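Local coordinates for protein aspartate--tRNA(Asp/Asn) ligase (Sulfolobus tokodaii, PDB 1WYD) that probably activates L-aspartate with ATP and transfers it to both tRNA(Asp) and tRNA(Asn), as a homodimeric, non-discriminating class II aminoacyl-tRNA synthetase, at residues B[183-187]-B[207-211]; B[324-329]-B[369-373]. All blocks are in the same frame, centred on the assembly; numbering follows the deposited sequence.

How the interactions relate
Along the chain, strand 180-184 runs into 185-187, and after helix 189-199 the strand 201-209 returns to meet it; interaction 1 closes this short loop, joining a small three-stranded antiparallel sheet to the large mixed sheet of the class II catalytic domain. Only later does interaction 2 open: residues 324-329, in the loop after strand 316-320, meet the end of helix 363-371 once strands 343-348 and 351-358 have been laid down between them. The two loops thus follow in series, neither nested nor crossed. Their centres are about 21 Å apart and their nearest atoms about 8 Å, yet both approach Glu167, predicted to bind L-aspartate, through Gln186 and Pro328.

Interaction 1 (B[183-187]-B[207-211]); sequences FLAQS and PAWRA
Gln186 swings CG between its own backbone N and carbonyl carbon (chi1 75°); an extended chain beyond CG then lays the amide alongside Arg210, whose chain bends at chi2 (-83°). The side-on edge of the guanidinium, NE and NH2, grips a single oxygen: Gln186 OE1 is 3.0 Å from Arg210 NH2 and modelled at 2.5 Å from Arg210 NE, probably too short to be taken literally. OE1 sits in the guanidinium plane, with the amide turned 55° against it; NH2 meets a lone pair, and NE stands above the carbonyl plane. Glutamine's neutral oxygen suits this grip while NH1 pairs with Glu212. Arg210, predicted to bind L-aspartate and ATP, opens the Arg-x-Glu signature of class II motif 2; Gln186 also nears Glu167, predicted to bind L-aspartate.

Leu184 lays CD1 over one face of the Trp209 indole, 3.4 Å from the centroid of the five-membered ring, a CH-pi contact; Pro207 CB covers the opposite face. A branched methyl suits the broad indole. Trp209 N donates to Ala185 O (3.1 Å), and a water bridges Leu184 O and, weakly, Trp209 O.

Trp209 NE1 bonds Glu222 on the adjacent strand 222-231, Ser187 OG caps the backbone N of Gln189, the first residue of helix 189-199, and Leu184 packs on Ile161 of the second subunit.

Interaction 2 (B[324-329]-B[369-373]); sequences SDARPF and ALKKK
Polar contacts centre on Lys373, which reaches back from just beyond the helix to the backbone of the 324-329 loop. Its CG stands anti to the carbonyl carbon (chi1 -49°), and bends at chi3 and chi4 carry NZ to Arg327 O, 2.8 Å away. NZ comes in 44° out of the carbonyl plane. A second, weak bond joins Lys373 NZ to Asp325 O at 3.4 Å. One ammonium thus spans two carbonyl oxygens of the turn, a task suited to lysine, whose long flexible chain ends in several N-H donors.

Charge pairing is looser. Asp325 OD2 and Lys372 NZ form a salt bridge at 3.4 Å, the two side chains crossing at an angle. Both residues are exposed, so solvent would be expected to weaken the attraction.

Apolar packing lies at the other end of the contact. Leu370 and Phe329 run side by side, with Leu370 CD2 over one face of the phenyl ring, 3.9 Å from its centroid and 20° off the normal, a CH-pi contact. Phe329 CB also meets Ala369 CB at 3.9 Å. The small methyl of Ala369 lets the loop backbone come close: the CA atoms of Phe329 and Ala369 are 5.0 Å apart. A flat apolar ring suits the buried site, offering a face to Leu370 CD2 while meeting Phe383 of helix 381-384 edge-to-face.

The loop flanks the predicted substrate site: Pro328 touches Glu167, and the side chain of Arg327 lies about 4 Å from that of Ser355, predicted to bind aspartate and magnesium. The contact joins the loop between strands 316-320 and 343-348 to the end of helix 363-371, while Arg327 forms a salt bridge with Asp345 of strand 343-348, tying this segment to the large sheet.

Interaction 1 (B[183-187]-B[207-211])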
# COMPACT_ATOMS: atom_id res chain seq x y z
N PHE B 183 -15.70 -13.18 4.88
CA PHE B 183 -15.57 -11.94 5.62
C PHE B 183 -14.32 -11.07 5.24
O PHE B 183 -13.31 -11.54 4.67
CB PHE B 183 -15.56 -12.24 7.13
CG PHE B 183 -16.61 -13.26 7.59
CD1 PHE B 183 -16.26 -14.62 7.75
CD2 PHE B 183 -17.92 -12.86 7.89
CE1 PHE B 183 -17.25 -15.55 8.16
CE2 PHE B 183 -18.89 -13.78 8.31
CZ PHE B 183 -18.55 -15.13 8.44
N LEU B 184 -14.42 -9.79 5.60
CA LEU B 184 -13.38 -8.85 5.43
C LEU B 184 -12.38 -8.96 6.64
O LEU B 184 -12.77 -8.87 7.83
CB LEU B 184 -14.00 -7.44 5.34
CG LEU B 184 -14.50 -6.89 4.02
CD1 LEU B 184 -14.68 -5.37 4.07
CD2 LEU B 184 -13.56 -7.24 2.88
N ALA B 185 -11.12 -9.17 6.31
CA ALA B 185 -10.07 -9.29 7.34
C ALA B 185 -10.00 -8.08 8.25
O ALA B 185 -10.22 -6.97 7.81
CB ALA B 185 -8.73 -9.52 6.66
N GLN B 186 -9.67 -8.27 9.52
CA GLN B 186 -9.42 -7.10 10.40
C GLN B 186 -7.94 -6.76 10.52
O GLN B 186 -7.58 -5.76 11.13
CB GLN B 186 -10.03 -7.29 11.79
CG GLN B 186 -9.24 -8.25 12.65
CD GLN B 186 -9.73 -8.29 14.07
OE1 GLN B 186 -10.08 -7.26 14.64
NE2 GLN B 186 -9.77 -9.48 14.64
N SER B 187 -7.08 -7.59 9.98
CA SER B 187 -5.65 -7.36 10.15
C SER B 187 -4.99 -8.44 9.34
O SER B 187 -5.64 -9.44 9.07
CB SER B 187 -5.29 -7.45 11.62
OG SER B 187 -4.59 -8.64 11.93
N PRO B 207 -5.69 -1.69 3.64
CA PRO B 207 -6.98 -1.59 4.33
C PRO B 207 -7.23 -2.80 5.22
O PRO B 207 -6.77 -3.91 4.94
CB PRO B 207 -7.97 -1.49 3.18
CG PRO B 207 -7.07 -1.14 1.94
CD PRO B 207 -5.86 -1.86 2.18
N ALA B 208 -7.91 -2.55 6.34
CA ALA B 208 -8.59 -3.57 7.14
C ALA B 208 -10.02 -3.08 7.60
O ALA B 208 -10.45 -1.93 7.37
CB ALA B 208 -7.76 -3.93 8.34
N TRP B 209 -10.77 -3.96 8.25
CA TRP B 209 -12.15 -3.59 8.56
C TRP B 209 -12.70 -4.22 9.82
O TRP B 209 -12.41 -5.37 10.15
CB TRP B 209 -13.05 -3.95 7.40
CG TRP B 209 -12.72 -3.34 6.06
CD1 TRP B 209 -13.21 -2.18 5.55
CD2 TRP B 209 -11.95 -3.93 5.03
NE1 TRP B 209 -12.78 -1.99 4.25
CE2 TRP B 209 -11.99 -3.06 3.91
CE3 TRP B 209 -11.21 -5.12 4.92
CZ2 TRP B 209 -11.29 -3.32 2.72
CZ3 TRP B 209 -10.54 -5.39 3.73
CH2 TRP B 209 -10.60 -4.50 2.64
N ARG B 210 -13.52 -3.46 10.53
CA ARG B 210 -14.16 -3.97 11.74
C ARG B 210 -15.62 -3.60 11.76
O ARG B 210 -15.97 -2.46 11.44
CB ARG B 210 -13.46 -3.44 12.99
CG ARG B 210 -12.54 -4.44 13.58
CD ARG B 210 -13.22 -5.48 14.52
NE ARG B 210 -12.22 -6.12 15.38
CZ ARG B 210 -12.27 -6.22 16.71
NH1 ARG B 210 -13.31 -5.76 17.41
NH2 ARG B 210 -11.27 -6.82 17.35
N ALA B 211 -16.47 -4.54 12.16
CA ALA B 211 -17.93 -4.29 12.07
C ALA B 211 -18.69 -3.83 13.33
O ALA B 211 -19.90 -3.91 13.35
CB ALA B 211 -18.63 -5.48 11.46
O HOH W 1 -14.28 -7.08 8.64

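Interaction 2 (B[324-329]-B[369-373])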
# COMPACT_ATOMS: atom_id res chain seq x y z
N SER B 324 -1.84 -12.08 30.09
CA SER B 324 -2.00 -13.04 29.01
C SER B 324 -3.46 -13.23 28.71
O SER B 324 -3.85 -13.49 27.58
CB SER B 324 -1.42 -14.39 29.42
OG SER B 324 -0.12 -14.23 29.95
N ASP B 325 -4.27 -13.08 29.74
CA ASP B 325 -5.69 -13.37 29.67
C ASP B 325 -6.45 -12.31 28.85
O ASP B 325 -7.58 -12.54 28.45
CB ASP B 325 -6.21 -13.52 31.12
CG ASP B 325 -5.15 -14.20 32.07
OD1 ASP B 325 -4.05 -13.61 32.36
OD2 ASP B 325 -5.33 -15.36 32.54
N ALA B 326 -5.80 -11.17 28.60
CA ALA B 326 -6.39 -10.08 27.83
C ALA B 326 -5.79 -9.89 26.40
O ALA B 326 -6.05 -8.91 25.74
CB ALA B 326 -6.29 -8.77 28.61
N ARG B 327 -4.97 -10.84 25.96
CA ARG B 327 -4.25 -10.73 24.70
C ARG B 327 -4.54 -11.99 23.90
O ARG B 327 -4.88 -12.99 24.49
CB ARG B 327 -2.76 -10.57 24.97
CG ARG B 327 -2.41 -9.23 25.65
CD ARG B 327 -1.88 -8.23 24.67
NE ARG B 327 -2.30 -6.87 24.95
CZ ARG B 327 -1.87 -5.80 24.29
NH1 ARG B 327 -1.03 -5.92 23.26
NH2 ARG B 327 -2.31 -4.61 24.65
N PRO B 328 -4.45 -11.94 22.56
CA PRO B 328 -4.74 -13.11 21.72
C PRO B 328 -4.02 -14.40 22.11
O PRO B 328 -3.02 -14.37 22.83
CB PRO B 328 -4.31 -12.64 20.34
CG PRO B 328 -4.64 -11.21 20.37
CD PRO B 328 -4.14 -10.76 21.73
N PHE B 329 -4.53 -15.52 21.62
CA PHE B 329 -3.90 -16.82 21.80
C PHE B 329 -2.54 -16.89 21.11
O PHE B 329 -1.73 -17.77 21.41
CB PHE B 329 -4.81 -17.92 21.22
CG PHE B 329 -4.84 -17.94 19.70
CD1 PHE B 329 -4.04 -18.84 18.99
CD2 PHE B 329 -5.66 -17.08 18.99
CE1 PHE B 329 -4.06 -18.87 17.57
CE2 PHE B 329 -5.69 -17.10 17.56
CZ PHE B 329 -4.88 -18.01 16.86
N ALA B 369 -3.21 -22.26 24.58
CA ALA B 369 -3.71 -20.89 24.71
C ALA B 369 -5.17 -20.79 24.28
O ALA B 369 -5.99 -20.19 24.97
CB ALA B 369 -2.86 -19.95 23.91
N LEU B 370 -5.49 -21.39 23.15
CA LEU B 370 -6.88 -21.51 22.69
C LEU B 370 -7.80 -22.16 23.72
O LEU B 370 -8.94 -21.72 23.91
CB LEU B 370 -6.95 -22.26 21.36
CG LEU B 370 -6.46 -21.50 20.12
CD1 LEU B 370 -6.18 -22.50 19.02
CD2 LEU B 370 -7.51 -20.46 19.69
N LYS B 371 -7.33 -23.20 24.38
CA LYS B 371 -8.16 -23.83 25.40
C LYS B 371 -8.38 -22.88 26.59
O LYS B 371 -9.51 -22.68 27.04
CB LYS B 371 -7.56 -25.16 25.86
CG LYS B 371 -7.85 -26.35 24.95
CD LYS B 371 -6.75 -27.41 25.11
CE LYS B 371 -7.23 -28.80 24.71
NZ LYS B 371 -7.54 -28.81 23.26
N LYS B 372 -7.30 -22.25 27.05
CA LYS B 372 -7.33 -21.32 28.16
C LYS B 372 -8.27 -20.13 27.94
O LYS B 372 -8.48 -19.31 28.85
CB LYS B 372 -5.90 -20.82 28.46
CG LYS B 372 -5.61 -20.47 29.94
CD LYS B 372 -4.13 -20.05 30.14
CE LYS B 372 -3.75 -19.86 31.62
NZ LYS B 372 -4.37 -18.63 32.23
N LYS B 373 -8.83 -20.03 26.73
CA LYS B 373 -9.77 -18.96 26.38
C LYS B 373 -11.14 -19.56 26.01
O LYS B 373 -12.04 -18.85 25.53
CB LYS B 373 -9.23 -18.11 25.22
CG LYS B 373 -7.79 -17.63 25.38
CD LYS B 373 -7.50 -16.38 24.58
CE LYS B 373 -6.65 -15.40 25.39
NZ LYS B 373 -7.25 -14.04 25.41